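Local atomic coordinates of nucleoside-diphosphate sugar epimerase (SulA family) (Corynebacterium glutamicum, PDB entry 3OH8), a protein that is probably an NAD(P)-dependent epimerase acting on nucleotide sugars, with a substrate that is not established. Residues G24-L29 with L36-Q41; G160-A165 with D344-Y349. One frame throughout, in Å; residues are numbered along the deposited sequence.

Interaction 1 of 2, residues G24-L29 with L36-Q41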
# COMPACT_ATOMS: atom_id res chain seq x y z
N GLY A 24 5.86 9.53 5.04
CA GLY A 24 5.09 8.37 4.62
C GLY A 24 4.57 7.49 5.74
O GLY A 24 3.59 6.77 5.55
N ALA A 25 5.20 7.54 6.92
CA ALA A 25 4.81 6.62 8.00
C ALA A 25 3.36 6.76 8.43
O ALA A 25 2.66 5.75 8.65
CB ALA A 25 5.75 6.78 9.23
N VAL A 26 2.89 7.99 8.55
CA VAL A 26 1.49 8.22 8.91
C VAL A 26 0.56 7.65 7.86
O VAL A 26 -0.43 6.98 8.18
CB VAL A 26 1.18 9.72 9.15
CG1 VAL A 26 -0.31 9.90 9.40
CG2 VAL A 26 2.01 10.27 10.32
N ALA A 27 0.88 7.89 6.59
CA ALA A 27 0.06 7.36 5.50
C ALA A 27 -0.02 5.82 5.53
O ALA A 27 -1.10 5.24 5.36
CB ALA A 27 0.57 7.85 4.14
N ARG A 28 1.12 5.17 5.75
CA ARG A 28 1.16 3.70 5.78
C ARG A 28 0.23 3.12 6.84
O ARG A 28 -0.45 2.13 6.60
CB ARG A 28 2.59 3.17 5.97
CG ARG A 28 3.60 3.55 4.88
CD ARG A 28 3.21 3.00 3.51
NE ARG A 28 3.32 1.54 3.46
CZ ARG A 28 2.91 0.79 2.44
NH1 ARG A 28 2.35 1.36 1.37
NH2 ARG A 28 3.07 -0.54 2.48
N LEU A 29 0.19 3.73 8.03
CA LEU A 29 -0.60 3.17 9.13
C LEU A 29 -2.04 3.69 9.22
O LEU A 29 -2.82 3.25 10.07
CB LEU A 29 0.13 3.37 10.47
CG LEU A 29 1.55 2.81 10.53
CD1 LEU A 29 2.08 2.83 11.99
CD2 LEU A 29 1.60 1.40 9.93
N LEU A 36 -10.25 8.72 6.32
CA LEU A 36 -9.31 9.69 6.86
C LEU A 36 -8.07 9.62 5.98
O LEU A 36 -7.59 8.53 5.65
CB LEU A 36 -8.94 9.26 8.28
CG LEU A 36 -8.30 10.22 9.27
CD1 LEU A 36 -9.27 11.33 9.62
CD2 LEU A 36 -7.89 9.48 10.53
N ASN A 37 -7.56 10.76 5.55
CA ASN A 37 -6.31 10.74 4.80
C ASN A 37 -5.42 11.93 5.11
O ASN A 37 -5.83 13.08 4.96
CB ASN A 37 -6.58 10.63 3.30
CG ASN A 37 -7.17 9.28 2.93
OD1 ASN A 37 -8.35 9.18 2.58
ND2 ASN A 37 -6.36 8.23 3.02
N PRO A 38 -4.19 11.64 5.55
CA PRO A 38 -3.22 12.68 5.90
C PRO A 38 -2.89 13.48 4.65
O PRO A 38 -2.51 12.91 3.62
CB PRO A 38 -2.00 11.88 6.36
CG PRO A 38 -2.13 10.55 5.63
CD PRO A 38 -3.60 10.29 5.58
N ILE A 39 -3.08 14.79 4.71
CA ILE A 39 -2.75 15.62 3.57
C ILE A 39 -1.47 16.42 3.78
O ILE A 39 -0.91 16.96 2.83
CB ILE A 39 -3.95 16.51 3.14
CG1 ILE A 39 -4.51 17.30 4.32
CG2 ILE A 39 -5.05 15.66 2.54
CD1 ILE A 39 -5.75 18.11 3.96
N THR A 40 -1.00 16.48 5.02
CA THR A 40 0.30 17.09 5.29
C THR A 40 1.23 16.15 6.07
O THR A 40 0.79 15.14 6.61
CB THR A 40 0.16 18.42 6.06
OG1 THR A 40 -0.12 18.16 7.44
CG2 THR A 40 -0.94 19.27 5.48
N GLN A 41 2.50 16.52 6.12
CA GLN A 41 3.51 15.75 6.85
C GLN A 41 4.11 16.54 8.02
O GLN A 41 4.87 17.50 7.81
CB GLN A 41 4.63 15.34 5.89
CG GLN A 41 5.75 14.53 6.53
CD GLN A 41 5.31 13.12 6.89
OE1 GLN A 41 5.32 12.74 8.06
NE2 GLN A 41 4.94 12.33 5.88
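Pro38 presses its ring against the short helix 25-29, meeting it at two consecutive residues. Pro38 CG comes to 3.9 Å from Ala27 CA and 4.1 Å from Ala27 CB, so one ring corner touches both the backbone and the methyl of a small residue. The neighbouring ring atom, Pro38 CB, lies 4.0 Å from Val26 CG1. CG1 of that valine is anti to the backbone N (chi1 175°), beside the carbonyl carbon; the valine and proline side chains slide past each other in opposite directions.

At the other end of the contact the polar group of Gln41 reaches back to the start of the helix. Its chain is extended at the first torsion and bent at the second (chi2 72°), which carries the terminal amide to the backbone N of Gly24. Gly24 is the N-cap, with a positive phi of 94°. Gly24 O accepts from Arg28 N at 2.9 Å, the first turn of the helix.

Partners further out fix both sides. Strand 37-38 is an outermost strand of the seven-stranded antiparallel sheet and is hydrogen-bonded through Asn37 to Ser53; Phe52 of strand 49-53 touches both Val26 and Pro38. On the helix side, Arg28 forms a salt bridge with Asp132 of helix 119-139. This is a surface contact, joining helix 25-29 to the sheet edge, with helix 13-21 packed on Ala25 and Leu29 and helix 158-169 on Ala27 and Arg28.

Interaction 2 of 2, residues G160-A165 with D344-Y349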
# COMPACT_ATOMS: atom_id res chain seq x y z
N GLY A 160 0.07 4.79 -6.67
CA GLY A 160 1.18 5.72 -6.60
C GLY A 160 1.37 6.31 -5.21
O GLY A 160 2.49 6.46 -4.75
N ARG A 161 0.28 6.65 -4.56
CA ARG A 161 0.35 7.28 -3.26
C ARG A 161 0.86 6.27 -2.23
O ARG A 161 1.66 6.60 -1.37
CB ARG A 161 -1.01 7.84 -2.85
CG ARG A 161 -0.99 8.92 -1.81
CD ARG A 161 -2.35 9.60 -1.69
NE ARG A 161 -2.39 10.54 -0.57
CZ ARG A 161 -3.49 11.15 -0.13
NH1 ARG A 161 -4.66 10.93 -0.73
NH2 ARG A 161 -3.43 11.98 0.90
N ALA A 162 0.41 5.03 -2.34
CA ALA A 162 0.89 4.00 -1.42
C ALA A 162 2.36 3.67 -1.65
O ALA A 162 3.15 3.53 -0.69
CB ALA A 162 0.03 2.77 -1.51
N LEU A 163 2.75 3.55 -2.91
CA LEU A 163 4.14 3.27 -3.26
C LEU A 163 5.07 4.41 -2.81
O LEU A 163 6.14 4.15 -2.26
CB LEU A 163 4.28 3.05 -4.77
CG LEU A 163 5.71 2.84 -5.28
CD1 LEU A 163 6.35 1.63 -4.60
CD2 LEU A 163 5.73 2.70 -6.81
N THR A 164 4.66 5.65 -3.05
CA THR A 164 5.43 6.81 -2.64
C THR A 164 5.71 6.80 -1.13
O THR A 164 6.85 6.98 -0.69
CB THR A 164 4.72 8.13 -3.05
OG1 THR A 164 4.72 8.26 -4.48
CG2 THR A 164 5.42 9.33 -2.44
N ALA A 165 4.66 6.57 -0.35
CA ALA A 165 4.80 6.48 1.10
C ALA A 165 5.72 5.34 1.52
O ALA A 165 6.47 5.49 2.47
CB ALA A 165 3.45 6.32 1.77
N ASP A 344 0.60 -5.97 -1.71
CA ASP A 344 1.44 -6.83 -2.53
C ASP A 344 1.84 -6.16 -3.85
O ASP A 344 2.94 -6.40 -4.35
CB ASP A 344 0.78 -8.18 -2.78
CG ASP A 344 0.96 -9.12 -1.59
OD1 ASP A 344 2.12 -9.28 -1.15
OD2 ASP A 344 -0.04 -9.68 -1.09
N LEU A 345 0.95 -5.33 -4.38
CA LEU A 345 1.24 -4.63 -5.63
C LEU A 345 2.37 -3.61 -5.42
O LEU A 345 3.34 -3.60 -6.19
CB LEU A 345 -0.01 -3.96 -6.20
CG LEU A 345 0.18 -3.14 -7.49
CD1 LEU A 345 0.77 -3.99 -8.59
CD2 LEU A 345 -1.16 -2.53 -7.95
N THR A 346 2.26 -2.76 -4.39
CA THR A 346 3.35 -1.84 -4.11
C THR A 346 4.66 -2.58 -3.77
O THR A 346 5.73 -2.16 -4.22
CB THR A 346 3.00 -0.75 -3.05
OG1 THR A 346 2.73 -1.36 -1.79
CG2 THR A 346 1.77 0.05 -3.50
N ASP A 347 4.58 -3.68 -3.00
CA ASP A 347 5.76 -4.50 -2.75
C ASP A 347 6.45 -4.86 -4.06
O ASP A 347 7.69 -4.83 -4.17
CB ASP A 347 5.41 -5.79 -2.00
CG ASP A 347 5.24 -5.57 -0.50
OD1 ASP A 347 5.34 -4.41 -0.02
OD2 ASP A 347 4.99 -6.56 0.21
N ILE A 348 5.65 -5.24 -5.06
CA ILE A 348 6.20 -5.66 -6.35
C ILE A 348 6.86 -4.49 -7.06
O ILE A 348 7.95 -4.63 -7.61
CB ILE A 348 5.12 -6.36 -7.20
CG1 ILE A 348 4.80 -7.73 -6.59
CG2 ILE A 348 5.60 -6.54 -8.63
CD1 ILE A 348 3.48 -8.35 -7.07
N TYR A 349 6.22 -3.33 -7.05
CA TYR A 349 6.85 -2.14 -7.62
C TYR A 349 8.17 -1.83 -6.91
O TYR A 349 9.20 -1.58 -7.55
CB TYR A 349 5.91 -0.93 -7.54
CG TYR A 349 5.01 -0.83 -8.76
CD1 TYR A 349 5.48 -0.31 -9.96
CD2 TYR A 349 3.67 -1.22 -8.70
CE1 TYR A 349 4.64 -0.21 -11.09
CE2 TYR A 349 2.83 -1.13 -9.81
CZ TYR A 349 3.33 -0.63 -11.00
OH TYR A 349 2.50 -0.53 -12.10
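Two helices of the Rossmann-type epimerase/dehydratase domain cross here: helix 158-169, which follows the first strand of the nucleotide-binding fold, and helix 342-354 from much later in the chain. The axes of the two short segments approach to 9.4 Å at a signed angle of -58°, and the backbones come nearest at Leu163 and Thr346, whose CA atoms are 5.2 Å apart.

Thr346 pushes its methyl into helix 158-169. Thr346 CG2 sits 3.7 Å from Leu163 N and 3.8 Å from Ala162 CB, so it touches main chain as well as a small side chain, which permits the close backbone approach. Its chi1 of 63° sets CG2 anti to the carbonyl carbon and leaves OG1 between the backbone N and the carbonyl carbon. That hydroxyl is hydrogen-bonded to Asp343 O, nearly one turn back, and to the side chain of Gln166, further along helix 158-169.

Leu163 meets Tyr349, its CG anti to the backbone N (chi1 176°). Leu163 CD2 lies 3.7 Å from Tyr349 CB, and Leu163 CD1 is 3.9 Å from the same carbon, so both methyls rest on one side of Tyr349 CB. The two side chains cross at about a right angle, and the ring itself also touches Ile250 and Ala252 of strand 248-254 and Ile302 of strand 298-308.

Within helix 158-169, Gly160 O takes two donors, Thr164 N and Thr164 OG1, from opposite faces of its plane. Between the segments the contact is mostly methyl packing, against side chains and main-chain atoms. With the Thr346 hydroxyl held by Asp343 O and Gln166, its methyl is left to face helix 158-169, and the buried interface rests on van der Waals fit.

How the interactions relate
From the N terminus, interaction 1 closes first, with six residues between segments 24-29 and 36-41. Interaction 2 opens only after it, and spans 178 residues within the epimerase/dehydratase domain, bringing helix 342-354 back to helix 158-169. The two are in series, neither nested nor crossed, yet their centres are about 14 Å apart and they touch through helix 158-169. Pro38 O lies 3.0 Å from Arg161 NH2, and Arg28 NH1 is 3.1 Å from Ala162 O. Together they link the N-terminal antiparallel sheet, by way of helix 25-29, to the helices flanking the larger mixed sheet.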